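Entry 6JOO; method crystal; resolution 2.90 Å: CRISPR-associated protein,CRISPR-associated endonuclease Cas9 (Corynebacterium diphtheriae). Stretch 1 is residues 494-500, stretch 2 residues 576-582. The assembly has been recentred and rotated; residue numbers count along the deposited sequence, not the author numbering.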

# COMPACT_ATOMS: atom_id res chain seq x y z
N GLU A 494 -26.56 -2.83 25.76
CA GLU A 494 -27.92 -2.38 25.52
C GLU A 494 -28.00 -1.39 24.36
O GLU A 494 -28.92 -1.46 23.54
CB GLU A 494 -28.51 -1.75 26.79
CG GLU A 494 -28.02 -2.40 28.09
CD GLU A 494 -28.24 -3.91 28.14
OE1 GLU A 494 -29.28 -4.38 27.63
OE2 GLU A 494 -27.36 -4.63 28.67
N ARG A 495 -27.02 -0.49 24.26
CA ARG A 495 -26.99 0.51 23.20
C ARG A 495 -25.55 0.72 22.74
O ARG A 495 -24.63 0.77 23.55
CB ARG A 495 -27.57 1.85 23.67
CG ARG A 495 -28.99 1.79 24.23
CD ARG A 495 -29.54 3.19 24.45
NE ARG A 495 -30.10 3.76 23.22
CZ ARG A 495 -30.18 5.06 22.97
NH1 ARG A 495 -29.73 5.94 23.86
NH2 ARG A 495 -30.70 5.48 21.82
N VAL A 496 -25.38 0.87 21.43
CA VAL A 496 -24.13 1.27 20.82
C VAL A 496 -24.40 2.54 20.02
O VAL A 496 -25.19 2.51 19.06
CB VAL A 496 -23.53 0.17 19.93
CG1 VAL A 496 -22.40 0.73 19.07
CG2 VAL A 496 -23.05 -0.99 20.78
N ILE A 497 -23.77 3.64 20.41
CA ILE A 497 -23.95 4.92 19.73
C ILE A 497 -22.60 5.33 19.14
O ILE A 497 -21.57 5.27 19.82
CB ILE A 497 -24.49 6.00 20.69
CG1 ILE A 497 -25.80 5.55 21.33
CG2 ILE A 497 -24.72 7.30 19.95
CD1 ILE A 497 -25.66 4.96 22.72
N ILE A 498 -22.62 5.70 17.86
CA ILE A 498 -21.41 6.05 17.11
C ILE A 498 -21.53 7.50 16.65
O ILE A 498 -22.63 7.98 16.35
CB ILE A 498 -21.22 5.09 15.91
CG1 ILE A 498 -21.52 3.65 16.33
CG2 ILE A 498 -19.81 5.20 15.37
CD1 ILE A 498 -21.56 2.65 15.18
N GLU A 499 -20.39 8.19 16.61
CA GLU A 499 -20.36 9.62 16.34
C GLU A 499 -19.26 9.96 15.34
O GLU A 499 -18.27 9.23 15.21
CB GLU A 499 -20.15 10.43 17.63
N HIS A 500 -19.45 11.08 14.64
CA HIS A 500 -18.52 11.57 13.61
C HIS A 500 -18.34 10.54 12.50
O HIS A 500 -18.98 10.63 11.45
CB HIS A 500 -17.16 11.93 14.23
N VAL A 576 -19.71 10.19 26.77
CA VAL A 576 -20.91 11.01 26.66
C VAL A 576 -21.80 10.50 25.53
O VAL A 576 -23.03 10.54 25.63
CB VAL A 576 -20.51 12.49 26.45
CG1 VAL A 576 -21.73 13.34 26.15
CG2 VAL A 576 -19.77 13.01 27.67
N ILE A 577 -21.19 9.98 24.46
CA ILE A 577 -21.94 9.53 23.30
C ILE A 577 -22.80 8.31 23.63
O ILE A 577 -23.89 8.13 23.07
CB ILE A 577 -20.96 9.27 22.13
CG1 ILE A 577 -20.44 10.60 21.58
CG2 ILE A 577 -21.59 8.44 21.03
CD1 ILE A 577 -21.39 11.77 21.79
N ALA A 578 -22.35 7.47 24.58
CA ALA A 578 -23.12 6.30 24.98
C ALA A 578 -24.44 6.66 25.65
O ALA A 578 -25.26 5.76 25.89
CB ALA A 578 -22.30 5.42 25.91
N PHE A 579 -24.67 7.93 25.98
CA PHE A 579 -25.88 8.36 26.68
C PHE A 579 -26.54 9.53 25.95
O PHE A 579 -26.85 10.56 26.54
CB PHE A 579 -25.55 8.76 28.12
CG PHE A 579 -24.92 7.66 28.92
CD1 PHE A 579 -25.43 6.38 28.89
CD2 PHE A 579 -23.80 7.91 29.69
CE1 PHE A 579 -24.84 5.37 29.63
CE2 PHE A 579 -23.20 6.90 30.43
CZ PHE A 579 -23.73 5.63 30.40
N THR A 580 -26.79 9.37 24.65
CA THR A 580 -27.48 10.38 23.85
C THR A 580 -28.80 9.78 23.39
O THR A 580 -28.84 8.98 22.45
CB THR A 580 -26.63 10.83 22.67
OG1 THR A 580 -26.48 9.75 21.74
CG2 THR A 580 -25.25 11.28 23.13
N SER A 581 -29.89 10.17 24.05
CA SER A 581 -31.21 9.72 23.64
C SER A 581 -31.61 10.41 22.34
O SER A 581 -31.18 11.53 22.04
CB SER A 581 -32.25 10.01 24.73
OG SER A 581 -32.77 11.32 24.63
N ASP A 582 -32.43 9.71 21.55
CA ASP A 582 -32.80 10.23 20.23
C ASP A 582 -33.64 11.49 20.34
O ASP A 582 -33.59 12.35 19.45
CB ASP A 582 -33.54 9.15 19.43
CG ASP A 582 -33.39 9.34 17.92
OD1 ASP A 582 -33.41 10.49 17.45
OD2 ASP A 582 -33.25 8.32 17.20

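Contact between the strand 495-499 and the segment 576-582 of the same chain, which begins in a helix and has Ser-581 right before another; touching residues lie at least 78 positions apart in sequence, and the two stretches together bury 315 Å². The backbones come nearest at Ile-497 and Ala-578, whose CA atoms are 5.5 Å apart. Strand alternation sets the pattern: the CA-to-CB bonds of Arg-495, Ile-497 and Glu-499 point toward the other segment, whereas those of Val-496 and Ile-498 point away.

The apolar packing centres on Ile-497, which has the largest covered area of any residue in the contact. Its CG2 lies 3.5 Å from CG2 of Ile-577, a close methyl-to-methyl approach between two buried side chains. Ile-577, whose CA-to-CB bond points sideways, also reaches along the strand: its CG1 is 4.0 Å from CB of Glu-499, and its CG2 is 4.3 Å from the backbone N of Ile-498. Glu-499 is modelled only to CB, so the coordinates place no carboxylate here and the observed contact is purely aliphatic.

Carbon also meets oxygen, as Ile-497 packs on polar atoms of the other segment. Its CB is 3.2 Å from O of Ile-577, its CD1 3.3 Å from O of Ala-578, and its CG2 3.5 Å from OG1 of Thr-580. These are van der Waals contacts, since the isoleucine side chain has no polar group to offer. Ala-578 thus meets Ile-497 through its carbonyl, while its own CB points away from the strand.

The one hydrogen bond across the contact is weak: NH1 of Arg-495 donates to O of Thr-580 over 3.5 Å, with an N-H...O angle of 148°. The carbonyl oxygen sits at the edge of the guanidinium, near its plane, where the N-H groups point. CA of Ser-581, 4.1 Å from the same NH1, lies at that edge too. With chi1 m, chi2 t and chi3 p, the arginine side chain carries its guanidinium to the loop backbone.

Within segment 576-582, N of Phe-579 donates to O of Val-576 at 3.1 Å, a backbone bond between residues three apart. OG1 of Thr-580, with chi1 p, donates a weak bond to O of Ile-577 at 3.3 Å; this hydroxyl and that carbonyl therefore engage each other while both touch Ile-497. Ser-581 occupies an N-cap position, its side chain capping a backbone N just past the segment.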